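Local coordinates for periplasmic binding protein/LacI transcriptional regulator (Shewanella sp. ANA-3, PDB 5OCP), which binds L-arabinofuranose, in both its alpha and beta forms, as the periplasmic sugar-binding component of an arabinose ABC transporter, at residues F107-R112 / D142-F147; A190-D196 / I217-D223; V84-N90 / L98-A104. All coordinates share one frame; numbering follows the deposited sequence.

Interaction 1. Residues F107-R112 / D142-F147. With AHR (alpha-L-arabinofuranose), chain I; FUB (beta-L-arabinofuranose), chain J.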
loop_
_atom_site.group_PDB
_atom_site.type_symbol
_atom_site.label_atom_id
_atom_site.label_comp_id
_atom_site.label_asym_id
_atom_site.label_seq_id
_atom_site.Cartn_x
_atom_site.Cartn_y
_atom_site.Cartn_z
ATOM N N PHE A 107 0.846 -9.052 0.599
ATOM C CA PHE A 107 -0.312 -8.467 -0.063
ATOM C C PHE A 107 -1.391 -9.499 -0.385
ATOM O O PHE A 107 -2.561 -9.184 -0.316
ATOM C CB PHE A 107 0.110 -7.780 -1.384
ATOM C CG PHE A 107 1.048 -6.642 -1.224
ATOM C CD1 PHE A 107 0.658 -5.501 -0.513
ATOM C CD2 PHE A 107 2.256 -6.631 -1.886
ATOM C CE1 PHE A 107 1.489 -4.410 -0.411
ATOM C CE2 PHE A 107 3.112 -5.543 -1.798
ATOM C CZ PHE A 107 2.740 -4.449 -1.028
ATOM N N SER A 108 -0.987 -10.736 -0.769
ATOM C CA SER A 108 -1.987 -11.827 -1.025
ATOM C C SER A 108 -2.734 -12.188 0.237
ATOM O O SER A 108 -3.949 -12.308 0.210
ATOM C CB SER A 108 -1.321 -13.099 -1.590
ATOM O OG SER A 108 -0.743 -12.788 -2.808
ATOM N N GLU A 109 -2.041 -12.131 1.391
ATOM C CA GLU A 109 -2.663 -12.397 2.675
ATOM C C GLU A 109 -3.651 -11.274 3.031
ATOM O O GLU A 109 -4.744 -11.538 3.545
ATOM C CB GLU A 109 -1.634 -12.581 3.802
ATOM C CG GLU A 109 -2.286 -12.806 5.140
ATOM C CD GLU A 109 -1.287 -13.019 6.307
ATOM O OE1 GLU A 109 -0.098 -13.415 6.078
ATOM O OE2 GLU A 109 -1.700 -12.806 7.481
ATOM N N GLU A 110 -3.281 -10.033 2.705
ATOM C CA GLU A 110 -4.173 -8.882 2.951
ATOM C C GLU A 110 -5.477 -9.089 2.168
ATOM O O GLU A 110 -6.581 -8.987 2.728
ATOM C CB GLU A 110 -3.543 -7.566 2.547
ATOM C CG GLU A 110 -2.372 -7.152 3.410
ATOM C CD GLU A 110 -1.538 -6.027 2.821
ATOM O OE1 GLU A 110 -1.747 -5.508 1.713
ATOM O OE2 GLU A 110 -0.598 -5.644 3.494
ATOM N N GLY A 111 -5.360 -9.432 0.901
ATOM C CA GLY A 111 -6.543 -9.719 0.036
ATOM C C GLY A 111 -7.355 -10.899 0.490
ATOM O O GLY A 111 -8.603 -10.836 0.544
ATOM N N ARG A 112 -6.683 -11.951 0.954
ATOM C CA ARG A 112 -7.378 -13.101 1.536
ATOM C C ARG A 112 -8.160 -12.728 2.812
ATOM O O ARG A 112 -9.306 -13.151 2.944
ATOM C CB ARG A 112 -6.433 -14.273 1.818
ATOM C CG ARG A 112 -5.856 -14.904 0.625
ATOM C CD ARG A 112 -5.307 -16.314 0.929
ATOM N NE ARG A 112 -4.226 -16.306 1.940
ATOM C CZ ARG A 112 -2.947 -16.039 1.679
ATOM N NH1 ARG A 112 -2.543 -15.775 0.455
ATOM N NH2 ARG A 112 -2.069 -16.077 2.654
ATOM N N ASP A 142 -1.194 -8.723 -6.251
ATOM C CA ASP A 142 -1.257 -9.707 -5.205
ATOM C C ASP A 142 -2.505 -9.594 -4.307
ATOM O O ASP A 142 -3.007 -10.620 -3.833
ATOM C CB ASP A 142 -0.024 -9.631 -4.336
ATOM C CG ASP A 142 1.244 -10.187 -5.035
ATOM O OD1 ASP A 142 1.166 -10.513 -6.250
ATOM O OD2 ASP A 142 2.299 -10.193 -4.370
ATOM N N ARG A 143 -3.024 -8.388 -4.103
ATOM C CA ARG A 143 -4.243 -8.270 -3.301
ATOM C C ARG A 143 -5.386 -8.897 -4.100
ATOM O O ARG A 143 -6.193 -9.554 -3.574
ATOM C CB ARG A 143 -4.601 -6.825 -2.971
ATOM C CG ARG A 143 -3.793 -6.267 -1.814
ATOM C CD ARG A 143 -3.940 -4.781 -1.558
ATOM N NE ARG A 143 -2.961 -4.361 -0.567
ATOM C CZ ARG A 143 -2.498 -3.143 -0.469
ATOM N NH1 ARG A 143 -2.956 -2.203 -1.232
ATOM N NH2 ARG A 143 -1.605 -2.861 0.444
ATOM N N ALA A 144 -5.388 -8.646 -5.393
ATOM C CA ALA A 144 -6.448 -9.236 -6.246
ATOM C C ALA A 144 -6.331 -10.757 -6.191
ATOM O O ALA A 144 -7.352 -11.482 -6.027
ATOM C CB ALA A 144 -6.394 -8.714 -7.638
ATOM N N ALA A 145 -5.121 -11.273 -6.341
ATOM C CA ALA A 145 -4.940 -12.705 -6.326
ATOM C C ALA A 145 -5.454 -13.371 -5.053
ATOM O O ALA A 145 -6.151 -14.376 -5.085
ATOM C CB ALA A 145 -3.488 -13.087 -6.530
ATOM N N GLY A 146 -5.124 -12.806 -3.898
ATOM C CA GLY A 146 -5.606 -13.320 -2.657
ATOM C C GLY A 146 -7.122 -13.242 -2.452
ATOM O O GLY A 146 -7.725 -14.175 -1.978
ATOM N N PHE A 147 -7.722 -12.108 -2.762
ATOM C CA PHE A 147 -9.182 -11.933 -2.629
ATOM C C PHE A 147 -9.895 -12.964 -3.554
ATOM O O PHE A 147 -10.872 -13.601 -3.140
ATOM C CB PHE A 147 -9.518 -10.509 -2.985
ATOM C CG PHE A 147 -10.948 -10.102 -2.795
ATOM C CD1 PHE A 147 -11.942 -10.374 -3.733
ATOM C CD2 PHE A 147 -11.322 -9.412 -1.648
ATOM C CE1 PHE A 147 -13.259 -9.916 -3.489
ATOM C CE2 PHE A 147 -12.572 -8.990 -1.429
ATOM C CZ PHE A 147 -13.551 -9.250 -2.323
HETATM O O5 AHR I . 2.236 -0.412 -2.058
HETATM C C5 AHR I . 1.317 -0.070 -1.067
HETATM C C4 AHR I . 0.100 0.596 -1.682
HETATM O O4 AHR I . 0.471 1.686 -2.492
HETATM C C3 AHR I . -0.877 1.109 -0.608
HETATM O O3 AHR I . -1.709 0.062 -0.226
HETATM C C2 AHR I . -1.525 2.246 -1.381
HETATM O O2 AHR I . -2.159 3.226 -0.614
HETATM C C1 AHR I . -0.292 2.821 -2.056
HETATM O O1 AHR I . -0.672 3.534 -3.119
HETATM O O5 FUB J . 2.235 -0.412 -2.057
HETATM C C5 FUB J . 1.315 -0.064 -1.069
HETATM C C4 FUB J . 0.099 0.607 -1.687
HETATM O O4 FUB J . 0.460 1.688 -2.512
HETATM C C3 FUB J . -0.875 1.127 -0.618
HETATM O O3 FUB J . -1.696 0.072 -0.223
HETATM C C2 FUB J . -1.582 2.222 -1.408
HETATM O O2 FUB J . -2.170 3.226 -0.615
HETATM C C1 FUB J . -0.540 2.719 -2.411
HETATM O O1 FUB J . 0.068 3.779 -1.857
HETATM O O HOH W 1 2.456 -10.327 -1.856
#

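Interaction 2. Residues A190-D196 / I217-D223. With AHR (alpha-L-arabinofuranose), chain I; FUB (beta-L-arabinofuranose), chain J.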
loop_
_atom_site.group_PDB
_atom_site.type_symbol
_atom_site.label_atom_id
_atom_site.label_comp_id
_atom_site.label_asym_id
_atom_site.label_seq_id
_atom_site.Cartn_x
_atom_site.Cartn_y
_atom_site.Cartn_z
ATOM N N ALA A 190 -21.195 -4.949 -2.343
ATOM C CA ALA A 190 -19.964 -4.422 -1.769
ATOM C C ALA A 190 -19.022 -3.834 -2.782
ATOM O O ALA A 190 -19.003 -4.289 -3.920
ATOM C CB ALA A 190 -19.210 -5.491 -1.000
ATOM N N VAL A 191 -18.181 -2.914 -2.317
ATOM C CA VAL A 191 -17.011 -2.429 -3.029
ATOM C C VAL A 191 -15.752 -2.991 -2.325
ATOM O O VAL A 191 -15.639 -2.899 -1.101
ATOM C CB VAL A 191 -16.949 -0.900 -3.038
ATOM C CG1 VAL A 191 -15.614 -0.348 -3.626
ATOM C CG2 VAL A 191 -18.140 -0.376 -3.806
ATOM N N TRP A 192 -14.913 -3.643 -3.110
ATOM C CA TRP A 192 -13.572 -4.117 -2.723
ATOM C C TRP A 192 -12.626 -3.152 -3.373
ATOM O O TRP A 192 -12.436 -3.118 -4.611
ATOM C CB TRP A 192 -13.436 -5.553 -3.235
ATOM C CG TRP A 192 -12.043 -6.116 -3.451
ATOM C CD1 TRP A 192 -11.690 -6.926 -4.454
ATOM C CD2 TRP A 192 -10.851 -5.976 -2.623
ATOM N NE1 TRP A 192 -10.380 -7.271 -4.365
ATOM C CE2 TRP A 192 -9.837 -6.722 -3.238
ATOM C CE3 TRP A 192 -10.552 -5.302 -1.426
ATOM C CZ2 TRP A 192 -8.542 -6.799 -2.725
ATOM C CZ3 TRP A 192 -9.254 -5.387 -0.905
ATOM C CH2 TRP A 192 -8.273 -6.152 -1.561
ATOM N N SER A 193 -11.972 -2.341 -2.529
ATOM C CA SER A 193 -11.038 -1.381 -2.986
ATOM C C SER A 193 -9.605 -1.749 -2.598
ATOM O O SER A 193 -9.351 -2.043 -1.414
ATOM C CB SER A 193 -11.363 -0.022 -2.397
ATOM O OG SER A 193 -10.395 0.910 -2.816
ATOM N N HIS A 194 -8.673 -1.718 -3.561
ATOM C CA HIS A 194 -7.321 -2.108 -3.213
ATOM C C HIS A 194 -6.657 -1.145 -2.230
ATOM O O HIS A 194 -5.664 -1.541 -1.630
ATOM C CB HIS A 194 -6.462 -2.297 -4.453
ATOM C CG HIS A 194 -6.872 -3.458 -5.316
ATOM N ND1 HIS A 194 -6.115 -3.830 -6.406
ATOM C CD2 HIS A 194 -7.953 -4.265 -5.312
ATOM C CE1 HIS A 194 -6.697 -4.860 -7.012
ATOM N NE2 HIS A 194 -7.751 -5.221 -6.307
ATOM N N ASN A 195 -7.147 0.082 -2.031
ATOM C CA ASN A 195 -6.666 0.916 -0.986
ATOM C C ASN A 195 -7.717 1.829 -0.414
ATOM O O ASN A 195 -8.785 2.057 -1.014
ATOM C CB ASN A 195 -5.394 1.697 -1.325
ATOM C CG ASN A 195 -5.623 2.928 -2.181
ATOM O OD1 ASN A 195 -6.683 3.077 -2.841
ATOM N ND2 ASN A 195 -4.603 3.814 -2.221
ATOM N N ASP A 196 -7.437 2.297 0.791
ATOM C CA ASP A 196 -8.431 3.138 1.477
ATOM C C ASP A 196 -8.691 4.434 0.722
ATOM O O ASP A 196 -9.842 4.918 0.762
ATOM C CB ASP A 196 -7.968 3.496 2.904
ATOM C CG ASP A 196 -7.933 2.322 3.897
ATOM O OD1 ASP A 196 -8.461 1.214 3.612
ATOM O OD2 ASP A 196 -7.376 2.543 4.987
ATOM N N ILE A 217 -24.294 -0.519 0.546
ATOM C CA ILE A 217 -23.156 -1.064 -0.158
ATOM C C ILE A 217 -21.996 -1.096 0.917
ATOM O O ILE A 217 -21.611 -0.067 1.389
ATOM C CB ILE A 217 -22.798 -0.171 -1.310
ATOM C CG1 ILE A 217 -23.977 -0.163 -2.306
ATOM C CG2 ILE A 217 -21.573 -0.661 -2.037
ATOM C CD1 ILE A 217 -23.685 0.697 -3.487
ATOM N N LEU A 218 -21.514 -2.285 1.169
ATOM C CA LEU A 218 -20.384 -2.512 2.098
ATOM C C LEU A 218 -19.132 -2.040 1.432
ATOM O O LEU A 218 -19.020 -2.053 0.203
ATOM C CB LEU A 218 -20.248 -3.961 2.467
ATOM C CG LEU A 218 -21.459 -4.644 3.138
ATOM C CD1 LEU A 218 -21.165 -6.105 3.301
ATOM C CD2 LEU A 218 -21.809 -3.900 4.409
ATOM N N ILE A 219 -18.173 -1.536 2.225
ATOM C CA ILE A 219 -16.928 -1.044 1.651
ATOM C C ILE A 219 -15.791 -1.710 2.462
ATOM O O ILE A 219 -15.736 -1.550 3.663
ATOM C CB ILE A 219 -16.860 0.470 1.711
ATOM C CG1 ILE A 219 -18.010 1.033 0.860
ATOM C CG2 ILE A 219 -15.500 0.923 1.203
ATOM C CD1 ILE A 219 -18.085 2.519 0.809
ATOM N N VAL A 220 -14.973 -2.481 1.738
ATOM C CA VAL A 220 -13.808 -3.159 2.319
ATOM C C VAL A 220 -12.547 -2.785 1.560
ATOM O O VAL A 220 -12.584 -2.561 0.359
ATOM C CB VAL A 220 -14.022 -4.624 2.415
ATOM C CG1 VAL A 220 -15.273 -4.962 3.178
ATOM C CG2 VAL A 220 -14.019 -5.306 1.041
ATOM N N SER A 221 -11.407 -2.741 2.241
ATOM C CA SER A 221 -10.250 -2.080 1.677
ATOM C C SER A 221 -8.969 -2.519 2.400
ATOM O O SER A 221 -9.005 -3.398 3.303
ATOM C CB SER A 221 -10.489 -0.571 1.913
ATOM O OG SER A 221 -9.532 0.220 1.267
ATOM N N VAL A 222 -7.880 -1.898 1.995
ATOM C CA VAL A 222 -6.546 -2.044 2.655
ATOM C C VAL A 222 -5.891 -0.707 2.878
ATOM O O VAL A 222 -5.898 0.144 1.986
ATOM C CB VAL A 222 -5.609 -2.960 1.816
ATOM C CG1 VAL A 222 -4.270 -3.162 2.542
ATOM C CG2 VAL A 222 -6.222 -4.302 1.613
ATOM N N ASP A 223 -5.301 -0.558 4.072
ATOM C CA ASP A 223 -4.248 0.418 4.454
ATOM C C ASP A 223 -4.379 0.754 5.963
ATOM O O ASP A 223 -3.378 0.875 6.676
ATOM C CB ASP A 223 -4.152 1.691 3.641
ATOM C CG ASP A 223 -3.456 1.536 2.302
ATOM O OD1 ASP A 223 -2.815 0.462 2.012
ATOM O OD2 ASP A 223 -3.546 2.460 1.443
HETATM O O5 AHR I . 2.236 -0.412 -2.058
HETATM C C5 AHR I . 1.317 -0.070 -1.067
HETATM C C4 AHR I . 0.100 0.596 -1.682
HETATM O O4 AHR I . 0.471 1.686 -2.492
HETATM C C3 AHR I . -0.877 1.109 -0.608
HETATM O O3 AHR I . -1.709 0.062 -0.226
HETATM C C2 AHR I . -1.525 2.246 -1.381
HETATM O O2 AHR I . -2.159 3.226 -0.614
HETATM C C1 AHR I . -0.292 2.821 -2.056
HETATM O O1 AHR I . -0.672 3.534 -3.119
HETATM O O5 FUB J . 2.235 -0.412 -2.057
HETATM C C5 FUB J . 1.315 -0.064 -1.069
HETATM C C4 FUB J . 0.099 0.607 -1.687
HETATM O O4 FUB J . 0.460 1.688 -2.512
HETATM C C3 FUB J . -0.875 1.127 -0.618
HETATM O O3 FUB J . -1.696 0.072 -0.223
HETATM C C2 FUB J . -1.582 2.222 -1.408
HETATM O O2 FUB J . -2.170 3.226 -0.615
HETATM C C1 FUB J . -0.540 2.719 -2.411
HETATM O O1 FUB J . 0.068 3.779 -1.857
#

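Interaction 3. Residues V84-N90 / L98-A104. With AHR (alpha-L-arabinofuranose), chain I; FUB (beta-L-arabinofuranose), chain J.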
loop_
_atom_site.group_PDB
_atom_site.type_symbol
_atom_site.label_atom_id
_atom_site.label_comp_id
_atom_site.label_asym_id
_atom_site.label_seq_id
_atom_site.Cartn_x
_atom_site.Cartn_y
_atom_site.Cartn_z
ATOM N N VAL A 84 21.336 -2.901 -1.567
ATOM C CA VAL A 84 20.041 -2.384 -1.912
ATOM C C VAL A 84 18.969 -3.168 -1.066
ATOM O O VAL A 84 18.998 -4.342 -1.058
ATOM C CB VAL A 84 19.768 -2.557 -3.389
ATOM C CG1 VAL A 84 18.360 -2.137 -3.719
ATOM C CG2 VAL A 84 20.723 -1.716 -4.215
ATOM N N VAL A 85 18.064 -2.450 -0.403
ATOM C CA VAL A 85 16.939 -3.101 0.248
ATOM C C VAL A 85 15.677 -2.673 -0.500
ATOM O O VAL A 85 15.489 -1.475 -0.813
ATOM C CB VAL A 85 16.848 -2.674 1.652
ATOM C CG1 VAL A 85 15.601 -3.299 2.303
ATOM C CG2 VAL A 85 18.119 -3.095 2.402
ATOM N N ILE A 86 14.838 -3.662 -0.821
ATOM C CA ILE A 86 13.571 -3.362 -1.428
ATOM C C ILE A 86 12.557 -3.295 -0.339
ATOM O O ILE A 86 12.561 -4.121 0.577
ATOM C CB ILE A 86 13.189 -4.505 -2.409
ATOM C CG1 ILE A 86 14.265 -4.766 -3.453
ATOM C CG2 ILE A 86 11.840 -4.250 -3.076
ATOM C CD1 ILE A 86 14.598 -3.545 -4.311
ATOM N N VAL A 87 11.622 -2.325 -0.396
ATOM C CA VAL A 87 10.569 -2.190 0.575
ATOM C C VAL A 87 9.207 -1.998 -0.139
ATOM O O VAL A 87 9.131 -1.477 -1.233
ATOM C CB VAL A 87 10.749 -1.018 1.528
ATOM C CG1 VAL A 87 11.991 -1.268 2.393
ATOM C CG2 VAL A 87 10.867 0.307 0.797
ATOM N N ASP A 88 8.184 -2.481 0.522
ATOM C CA ASP A 88 6.785 -2.220 0.147
ATOM C C ASP A 88 6.441 -3.102 -1.022
ATOM O O ASP A 88 6.080 -4.279 -0.796
ATOM C CB ASP A 88 6.534 -0.703 0.026
ATOM C CG ASP A 88 5.238 -0.371 -0.747
ATOM O OD1 ASP A 88 4.273 -1.193 -0.695
ATOM O OD2 ASP A 88 5.194 0.680 -1.473
ATOM N N ARG A 89 6.596 -2.644 -2.252
ATOM C CA ARG A 89 6.311 -3.465 -3.423
ATOM C C ARG A 89 7.504 -4.363 -3.759
ATOM O O ARG A 89 8.455 -4.509 -2.941
ATOM C CB ARG A 89 5.827 -2.616 -4.595
ATOM C CG ARG A 89 4.619 -1.777 -4.217
ATOM C CD ARG A 89 4.168 -0.885 -5.368
ATOM N NE ARG A 89 3.019 -0.033 -4.927
ATOM C CZ ARG A 89 2.532 0.973 -5.665
ATOM N NH1 ARG A 89 3.054 1.308 -6.832
ATOM N NH2 ARG A 89 1.556 1.754 -5.166
ATOM N N ASN A 90 7.372 -5.052 -4.866
ATOM C CA ASN A 90 8.410 -6.036 -5.231
ATOM C C ASN A 90 8.996 -5.689 -6.583
ATOM O O ASN A 90 8.446 -4.972 -7.415
ATOM C CB ASN A 90 7.852 -7.476 -5.274
ATOM C CG ASN A 90 8.920 -8.565 -5.088
ATOM O OD1 ASN A 90 10.061 -8.284 -4.739
ATOM N ND2 ASN A 90 8.555 -9.799 -5.422
ATOM N N LEU A 98 21.116 -9.455 -6.474
ATOM C CA LEU A 98 20.996 -8.009 -6.821
ATOM C C LEU A 98 20.351 -7.111 -5.715
ATOM O O LEU A 98 20.265 -5.879 -5.903
ATOM C CB LEU A 98 20.302 -7.869 -8.122
ATOM C CG LEU A 98 21.037 -8.322 -9.363
ATOM C CD1 LEU A 98 20.041 -8.364 -10.481
ATOM C CD2 LEU A 98 22.195 -7.412 -9.703
ATOM N N PHE A 99 19.927 -7.715 -4.589
ATOM C CA PHE A 99 19.452 -6.999 -3.459
ATOM C C PHE A 99 19.830 -7.748 -2.155
ATOM O O PHE A 99 20.101 -8.982 -2.148
ATOM C CB PHE A 99 17.944 -6.704 -3.632
ATOM C CG PHE A 99 17.085 -7.919 -3.592
ATOM C CD1 PHE A 99 16.601 -8.395 -2.370
ATOM C CD2 PHE A 99 16.764 -8.575 -4.775
ATOM C CE1 PHE A 99 15.831 -9.532 -2.343
ATOM C CE2 PHE A 99 16.044 -9.749 -4.761
ATOM C CZ PHE A 99 15.572 -10.228 -3.514
ATOM N N LEU A 100 19.889 -7.024 -1.085
ATOM C CA LEU A 100 20.213 -7.515 0.194
ATOM C C LEU A 100 18.982 -8.252 0.744
ATOM O O LEU A 100 19.085 -9.380 1.139
ATOM C CB LEU A 100 20.659 -6.370 1.096
ATOM C CG LEU A 100 20.921 -6.655 2.537
ATOM C CD1 LEU A 100 21.977 -7.776 2.764
ATOM C CD2 LEU A 100 21.315 -5.471 3.333
ATOM N N THR A 101 17.835 -7.582 0.752
ATOM C CA THR A 101 16.606 -8.187 1.252
ATOM C C THR A 101 15.387 -7.319 0.959
ATOM O O THR A 101 15.516 -6.179 0.514
ATOM C CB THR A 101 16.684 -8.448 2.768
ATOM O OG1 THR A 101 15.567 -9.250 3.176
ATOM C CG2 THR A 101 16.669 -7.136 3.536
ATOM N N ARG A 102 14.204 -7.869 1.213
ATOM C CA ARG A 102 12.957 -7.150 0.981
ATOM C C ARG A 102 12.096 -7.126 2.240
ATOM O O ARG A 102 11.833 -8.166 2.844
ATOM C CB ARG A 102 12.180 -7.785 -0.174
ATOM C CG ARG A 102 10.740 -7.312 -0.288
ATOM C CD ARG A 102 10.151 -7.658 -1.646
ATOM N NE ARG A 102 8.824 -7.076 -1.830
ATOM C CZ ARG A 102 7.688 -7.752 -1.700
ATOM N NH1 ARG A 102 7.712 -9.039 -1.382
ATOM N NH2 ARG A 102 6.525 -7.141 -1.886
ATOM N N ILE A 103 11.663 -5.932 2.631
ATOM C CA ILE A 103 10.836 -5.767 3.815
ATOM C C ILE A 103 9.440 -5.452 3.309
ATOM O O ILE A 103 9.268 -4.475 2.629
ATOM C CB ILE A 103 11.290 -4.627 4.695
ATOM C CG1 ILE A 103 12.789 -4.675 4.978
ATOM C CG2 ILE A 103 10.435 -4.581 5.955
ATOM C CD1 ILE A 103 13.347 -6.035 5.443
ATOM N N ALA A 104 8.450 -6.327 3.565
ATOM C CA ALA A 104 7.161 -6.122 2.966
ATOM C C ALA A 104 6.072 -6.815 3.798
ATOM O O ALA A 104 6.361 -7.757 4.527
ATOM C CB ALA A 104 7.151 -6.602 1.536
HETATM O O5 AHR I . 2.236 -0.412 -2.058
HETATM C C5 AHR I . 1.317 -0.070 -1.067
HETATM C C4 AHR I . 0.100 0.596 -1.682
HETATM O O4 AHR I . 0.471 1.686 -2.492
HETATM C C3 AHR I . -0.877 1.109 -0.608
HETATM O O3 AHR I . -1.709 0.062 -0.226
HETATM C C2 AHR I . -1.525 2.246 -1.381
HETATM O O2 AHR I . -2.159 3.226 -0.614
HETATM C C1 AHR I . -0.292 2.821 -2.056
HETATM O O1 AHR I . -0.672 3.534 -3.119
HETATM O O5 FUB J . 2.235 -0.412 -2.057
HETATM C C5 FUB J . 1.315 -0.064 -1.069
HETATM C C4 FUB J . 0.099 0.607 -1.687
HETATM O O4 FUB J . 0.460 1.688 -2.512
HETATM C C3 FUB J . -0.875 1.127 -0.618
HETATM O O3 FUB J . -1.696 0.072 -0.223
HETATM C C2 FUB J . -1.582 2.222 -1.408
HETATM O O2 FUB J . -2.170 3.226 -0.615
HETATM C C1 FUB J . -0.540 2.719 -2.411
HETATM O O1 FUB J . 0.068 3.779 -1.857
#

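Interaction 1. Residues F107-R112 / D142-F147
Ser108 and Gly111 pack against Arg143 and Gly146 where two helices cross in one lobe of a periplasmic binding protein fold. The axes of the two short helical segments approach to 6.4 Å at a crossing angle of -44°. Gly111 and Gly146 permit this approach, since a CB at either site would collide with a carbonyl oxygen of the other helix. Backbone CA-H...O contacts line the interface; one runs from Ser108 CA to Asp142 O at 3.2 Å.

Arg143 reaches out of this interface to the sugar. Its CB lies near Phe107 O. CG packs on the same oxygen at 3.5 Å. The chain then stays extended past CD, which lies beside Glu110 OE1. NE bonds Glu110 OE1 at 2.8 Å, nearly along the C-O axis of the carboxylate. NH2 bonds that oxygen too, from the syn side and 24° out of the carboxylate plane. This side-on salt bridge fixes the rotation of the guanidinium. The other carboxylate oxygen of Glu110 is held by Ser105. NH2 also sits at the edge of the Phe107 ring, 3.6 Å from CE1, with the ring and guanidinium planes 81° apart. At the tip, NH1 and NH2 both donate to O3 of the arabinofuranose, in either anomer, and the NH1 bond is 2.8 Å long.

Interaction 2. Residues A190-D196 / I217-D223
Val191 and Val220 lie on adjacent parallel strands of a beta-alpha-beta unit, and backbone hydrogen bonds join the pair. Val191 N donates to Leu218 O, Val220 N to Val191 O at 2.9 Å, and Ser193 N to Val220 O at 3.0 Å. The last two are nearly straight. Further along, Asp196 N makes a weak bond to Val222 O.

The polar side chains cluster at the sugar-facing ends. Ser221 OG, set opposite the backbone N (chi1 -172°), donates to the anti lone pair of Asp196 OD1 at 2.8 Å, and Thr240 bonds the same oxygen. Asp196 OD2 takes the backbone N of Val225. An alanine in place of Asp196 has no carboxylate, which would probably leave the buried Ser221 OG without its acceptor and the backbone N of Val225 without its partner. Asn195 ND2 donates straight to O2 of either anomer at 3.0 Å. Asp223 OD1 approaches O3 of either anomer to 2.5 Å.

Apolar contacts follow the strands. Ala190 CB meets Leu218 CB at 3.9 Å, and Val191 CG2 meets Ile217 CG2. Trp192 and Val222 run side by side, with Val222 CG2 at the edge of the indole, 4.1 Å from CZ3.

Strand 126-132 bonds the other side of strand 190-193. Helix 196-208 packs on Ser193, Ile219 and Ser221, while helix 107-121 packs on Trp192 and Val220.

Interaction 3. Residues V84-N90 / L98-A104
The Arg102 and Asn90 side chains cross at about a right angle, yet their flat ends stack, planes 27° apart. Asn90 CB lies over one face of the guanidinium, toward its rim. Ala104 CB lies over the centre of the opposite face. So sandwiched, the group points its NE at Arg89 O, a bond of 2.8 Å from above the carbonyl plane, 54° out of it. NH2 adds a weak bond to Asp88 O. CG of Arg102 is set anti to the backbone N (chi1 167°), and the extended chain carries the guanidinium to the turn after strand 84-87, past Ile86, whose CG2 is 4.1 Å from Arg102 CD.

Strands 84-87 and 101-104 are parallel neighbours in the six-stranded sheet of one lobe of this periplasmic binding protein, with no helix between them in the chain. Ile86 N donates to Thr101 O and Ile103 N to Ile86 O. On the face opposite Ile86 and Arg102 the Val85 and Ile103 side chains cross obliquely, CG1 to CG1 4.1 Å, and helix 248-259 covers Val85.

The extended Arg89 side chain brings NE to the sugar O5 at 3.0 Å and NH2 to O4 at 2.9 Å in either anomer.

In the fold
From the N terminus, interaction 3 comes first and closes a short loop between two adjacent strands of the parallel sheet. The chain then passes from strand 101-104 into helix 107-121 and so into the other lobe. There interaction 1 closes a loop that contains strand 126-132. Interaction 2 follows, closing a beta-alpha-beta unit over helix 196-208. The three are in series; none nests in or crosses another. Interactions 1 and 2 touch, and the Phe147 ring stacks on Trp192. Phe107 also reaches Asp88 of interaction 3. Interactions 2 and 3 lie with centres about 27 Å apart and do not touch. Arabinofuranose bridges them in the cleft.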